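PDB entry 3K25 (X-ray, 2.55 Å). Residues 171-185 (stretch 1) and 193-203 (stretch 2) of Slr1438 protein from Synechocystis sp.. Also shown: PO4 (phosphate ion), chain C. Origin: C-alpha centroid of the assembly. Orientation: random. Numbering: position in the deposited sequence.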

# COMPACT_ATOMS: atom_id res chain seq x y z
N GLU A 171 12.48 11.43 -13.52
CA GLU A 171 12.04 12.26 -14.63
C GLU A 171 10.54 12.08 -14.82
O GLU A 171 10.10 11.23 -15.59
CB GLU A 171 12.78 11.85 -15.91
CG GLU A 171 14.29 11.90 -15.80
CD GLU A 171 14.81 13.24 -15.31
OE1 GLU A 171 14.39 14.28 -15.88
OE2 GLU A 171 15.63 13.26 -14.37
N LYS A 172 9.76 12.90 -14.12
CA LYS A 172 8.30 12.83 -14.18
C LYS A 172 7.66 13.35 -15.46
O LYS A 172 6.60 12.88 -15.88
CB LYS A 172 7.72 13.58 -12.98
CG LYS A 172 8.20 13.04 -11.63
CD LYS A 172 7.61 13.84 -10.48
CE LYS A 172 8.10 13.35 -9.13
NZ LYS A 172 7.55 14.19 -8.02
N LEU A 173 8.31 14.32 -16.10
CA LEU A 173 7.79 14.91 -17.33
C LEU A 173 7.50 13.88 -18.42
O LEU A 173 6.44 13.92 -19.04
CB LEU A 173 8.77 15.96 -17.85
CG LEU A 173 8.24 16.87 -18.96
CD1 LEU A 173 7.03 17.63 -18.43
CD2 LEU A 173 9.32 17.83 -19.40
N GLY A 174 8.43 12.96 -18.64
CA GLY A 174 8.24 11.97 -19.68
C GLY A 174 7.30 10.82 -19.33
O GLY A 174 7.07 9.93 -20.16
N ILE A 175 6.76 10.85 -18.12
CA ILE A 175 5.87 9.79 -17.66
C ILE A 175 4.57 9.66 -18.47
O ILE A 175 3.81 10.62 -18.60
CB ILE A 175 5.49 9.98 -16.17
CG1 ILE A 175 6.75 9.92 -15.30
CG2 ILE A 175 4.52 8.89 -15.72
CD1 ILE A 175 7.51 8.60 -15.39
N THR A 176 4.34 8.47 -19.00
CA THR A 176 3.14 8.16 -19.76
C THR A 176 2.17 7.49 -18.77
O THR A 176 2.55 6.51 -18.12
CB THR A 176 3.44 7.18 -20.92
OG1 THR A 176 4.24 7.83 -21.90
CG2 THR A 176 2.15 6.69 -21.56
N LEU A 177 0.96 8.02 -18.65
CA LEU A 177 -0.03 7.45 -17.73
C LEU A 177 -1.14 6.65 -18.42
O LEU A 177 -1.40 6.80 -19.61
CB LEU A 177 -0.67 8.54 -16.86
CG LEU A 177 0.15 9.01 -15.66
CD1 LEU A 177 -0.69 9.94 -14.78
CD2 LEU A 177 0.61 7.80 -14.86
N ALA A 178 -1.79 5.79 -17.64
CA ALA A 178 -2.86 4.95 -18.15
C ALA A 178 -3.77 4.56 -16.99
O ALA A 178 -3.72 3.43 -16.50
CB ALA A 178 -2.28 3.71 -18.82
N ILE A 179 -4.58 5.52 -16.57
CA ILE A 179 -5.53 5.32 -15.49
C ILE A 179 -6.92 5.20 -16.13
O ILE A 179 -7.33 6.06 -16.90
CB ILE A 179 -5.49 6.52 -14.55
CG1 ILE A 179 -4.03 6.75 -14.11
CG2 ILE A 179 -6.42 6.30 -13.37
CD1 ILE A 179 -3.79 8.07 -13.38
N PRO A 180 -7.66 4.12 -15.82
CA PRO A 180 -9.00 3.84 -16.35
C PRO A 180 -10.14 4.59 -15.68
O PRO A 180 -11.01 3.99 -15.04
CB PRO A 180 -9.12 2.34 -16.19
CG PRO A 180 -8.43 2.13 -14.87
CD PRO A 180 -7.20 3.01 -14.96
N ALA A 181 -10.14 5.90 -15.84
CA ALA A 181 -11.17 6.77 -15.28
C ALA A 181 -11.42 7.94 -16.21
O ALA A 181 -10.72 8.12 -17.21
CB ALA A 181 -10.73 7.28 -13.92
N ASN A 182 -12.41 8.76 -15.88
CA ASN A 182 -12.73 9.92 -16.69
C ASN A 182 -12.68 11.17 -15.84
O ASN A 182 -12.69 12.28 -16.35
CB ASN A 182 -14.12 9.75 -17.32
CG ASN A 182 -14.16 8.67 -18.39
OD1 ASN A 182 -13.31 8.64 -19.28
ND2 ASN A 182 -15.15 7.79 -18.32
N ASP A 183 -12.63 10.97 -14.53
CA ASP A 183 -12.59 12.07 -13.57
C ASP A 183 -11.81 11.67 -12.34
O ASP A 183 -11.67 10.48 -12.05
CB ASP A 183 -14.01 12.45 -13.14
CG ASP A 183 -14.85 12.96 -14.29
OD1 ASP A 183 -14.49 14.01 -14.86
OD2 ASP A 183 -15.87 12.31 -14.61
N TYR A 184 -11.31 12.65 -11.60
CA TYR A 184 -10.59 12.37 -10.37
C TYR A 184 -10.98 13.36 -9.29
O TYR A 184 -11.71 14.32 -9.54
CB TYR A 184 -9.07 12.37 -10.59
CG TYR A 184 -8.46 13.69 -10.98
CD1 TYR A 184 -8.21 14.01 -12.32
CD2 TYR A 184 -8.08 14.62 -10.01
CE1 TYR A 184 -7.59 15.21 -12.67
CE2 TYR A 184 -7.47 15.82 -10.35
CZ TYR A 184 -7.22 16.11 -11.69
OH TYR A 184 -6.60 17.29 -12.03
N LEU A 185 -10.49 13.14 -8.08
CA LEU A 185 -10.82 14.01 -6.97
C LEU A 185 -9.56 14.50 -6.26
O LEU A 185 -8.85 13.72 -5.62
CB LEU A 185 -11.70 13.24 -5.98
CG LEU A 185 -12.38 14.03 -4.88
CD1 LEU A 185 -11.35 14.61 -3.92
CD2 LEU A 185 -13.23 15.12 -5.51
N HIS A 193 -12.37 16.94 -11.13
CA HIS A 193 -11.72 17.40 -12.35
C HIS A 193 -11.80 16.33 -13.43
O HIS A 193 -11.73 15.14 -13.14
CB HIS A 193 -10.25 17.73 -12.10
CG HIS A 193 -10.04 18.91 -11.21
ND1 HIS A 193 -10.33 20.20 -11.61
CD2 HIS A 193 -9.58 19.00 -9.94
CE1 HIS A 193 -10.06 21.03 -10.62
NE2 HIS A 193 -9.60 20.33 -9.60
N GLY A 194 -11.91 16.77 -14.68
CA GLY A 194 -11.97 15.83 -15.77
C GLY A 194 -10.59 15.26 -16.02
O GLY A 194 -9.58 15.94 -15.83
N TYR A 195 -10.55 14.01 -16.45
CA TYR A 195 -9.28 13.35 -16.74
C TYR A 195 -9.27 12.95 -18.21
O TYR A 195 -10.13 12.19 -18.65
CB TYR A 195 -9.13 12.12 -15.83
CG TYR A 195 -7.86 11.33 -16.06
CD1 TYR A 195 -6.61 11.91 -15.83
CD2 TYR A 195 -7.91 10.02 -16.52
CE1 TYR A 195 -5.44 11.20 -16.06
CE2 TYR A 195 -6.75 9.30 -16.76
CZ TYR A 195 -5.52 9.89 -16.53
OH TYR A 195 -4.38 9.17 -16.78
N ASP A 196 -8.30 13.46 -18.95
CA ASP A 196 -8.19 13.18 -20.38
C ASP A 196 -7.27 12.02 -20.72
O ASP A 196 -7.29 11.51 -21.83
CB ASP A 196 -7.73 14.43 -21.12
CG ASP A 196 -6.36 14.91 -20.66
OD1 ASP A 196 -5.91 15.96 -21.15
OD2 ASP A 196 -5.75 14.24 -19.80
N GLY A 197 -6.45 11.62 -19.76
CA GLY A 197 -5.54 10.52 -20.02
C GLY A 197 -4.09 10.93 -19.84
O GLY A 197 -3.17 10.21 -20.22
N GLN A 198 -3.90 12.11 -19.25
CA GLN A 198 -2.56 12.62 -19.00
C GLN A 198 -2.62 13.66 -17.89
O GLN A 198 -3.70 14.08 -17.47
CB GLN A 198 -1.98 13.23 -20.27
CG GLN A 198 -2.71 14.45 -20.78
CD GLN A 198 -2.26 14.83 -22.17
OE1 GLN A 198 -2.53 15.93 -22.65
NE2 GLN A 198 -1.57 13.91 -22.83
N LEU A 199 -1.45 14.07 -17.39
CA LEU A 199 -1.41 15.04 -16.32
C LEU A 199 0.03 15.48 -16.07
O LEU A 199 0.97 14.76 -16.41
CB LEU A 199 -1.96 14.41 -15.04
CG LEU A 199 -2.89 15.27 -14.18
CD1 LEU A 199 -3.25 14.49 -12.92
CD2 LEU A 199 -2.21 16.60 -13.83
N ASN A 200 0.19 16.67 -15.48
CA ASN A 200 1.52 17.19 -15.18
C ASN A 200 1.98 16.68 -13.82
O ASN A 200 1.63 17.26 -12.78
CB ASN A 200 1.52 18.72 -15.19
CG ASN A 200 2.90 19.30 -14.92
OD1 ASN A 200 3.87 18.99 -15.62
ND2 ASN A 200 3.00 20.15 -13.90
N LEU A 201 2.76 15.61 -13.83
CA LEU A 201 3.27 15.00 -12.61
C LEU A 201 4.45 15.80 -12.07
O LEU A 201 5.07 15.43 -11.07
CB LEU A 201 3.69 13.55 -12.88
CG LEU A 201 2.54 12.64 -13.35
CD1 LEU A 201 3.09 11.33 -13.86
CD2 LEU A 201 1.57 12.42 -12.20
N THR A 202 4.75 16.91 -12.74
CA THR A 202 5.83 17.79 -12.32
C THR A 202 5.26 18.86 -11.38
O THR A 202 6.01 19.59 -10.73
CB THR A 202 6.50 18.46 -13.56
OG1 THR A 202 7.21 17.47 -14.33
CG2 THR A 202 7.48 19.54 -13.13
N SER A 203 3.94 18.94 -11.32
CA SER A 203 3.26 19.91 -10.45
C SER A 203 3.78 19.82 -9.02
O SER A 203 4.31 18.79 -8.61
CB SER A 203 1.75 19.66 -10.46
OG SER A 203 1.13 20.32 -9.37
P PO4 C . -12.16 20.47 -15.10
O1 PO4 C . -12.04 20.54 -16.58
O2 PO4 C . -13.51 19.96 -14.74
O3 PO4 C . -11.12 19.57 -14.55
O4 PO4 C . -11.98 21.83 -14.52

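The most unusual feature of this contact is the way Tyr-195 lies against the loop that precedes Asp-183. Its ring edge meets two backbone carbonyls, with Ile-179 O 3.3 Å from Tyr-195 CE2 and Ala-181 O 3.5 Å from Tyr-195 CD2. Its backbone bonds to the same loop: Tyr-195 N donates to Asn-182 O at 2.8 Å, beyond the bridges, where both chains are loop. Tyr-195 is buried and has the largest area covered by the other stretch. The Ile-179 side chain adds an apolar contact, CB to Tyr-195 CE2 at 3.8 Å. Farther along, Leu-177 CB comes within 3.8 Å of Tyr-195 OH.

The strands run antiparallel. Tyr-184 and His-193 form the hydrogen-bonded pair: Tyr-184 N donates to His-193 O at 3.0 Å, and His-193 N returns a bond to Tyr-184 O at 3.1 Å. One step along, Asp-183 and Gly-194 approach to 4.4 Å between their CA atoms. Asp-183 CA also makes a CA-H...O contact with His-193 O at 3.2 Å.

Tyr-184 and His-193 put their side chains on the same face of the sheet. His-193 CB sits over the face of the Tyr-184 ring, 3.8 Å from its centroid, in a CH-pi contact. The two rings are oblique, with planes at 40°. Tyr-195 CB lies at the edge of the Tyr-184 ring, 4.1 Å from Tyr-184 CD1.

A phosphate ion, probably from the crystallisation liquor, is bound to the backbone and ring of stretch 2 beside the antiparallel pairing. One oxygen, O3, accepts two hydrogen bonds. Gly-194 N donates to PO4 O3 at 2.9 Å, and His-193 ND1 donates to the same O3 at 3.1 Å. The oxygen lies near the plane of the imidazole ring, in which the ND1 hydrogen also lies. Gly-194 N is free for this role because Gly-194 and Asp-183 form a non-hydrogen-bonded pair.

An apolar cluster centres on Leu-201. Its CD1 lies 3.4 Å from Ile-175 CG2 and 4.1 Å from Leu-177 CD1. Each stretch has a type I turn here, Lys-172 to Ile-175 and Asn-200 to Ser-203. Each turn is closed by a backbone hydrogen bond: Ile-175 N to Lys-172 O at 3.0 Å, and Ser-203 N to Asn-200 O at 3.2 Å. Lys-172 packs its aliphatic chain against Leu-201, with CB to CB at 4.0 Å. Its charged NZ is hydrogen-bonded elsewhere in the structure.

Gly-197 has a phi of 121°, where a CB would jam against the preceding carbonyl oxygen.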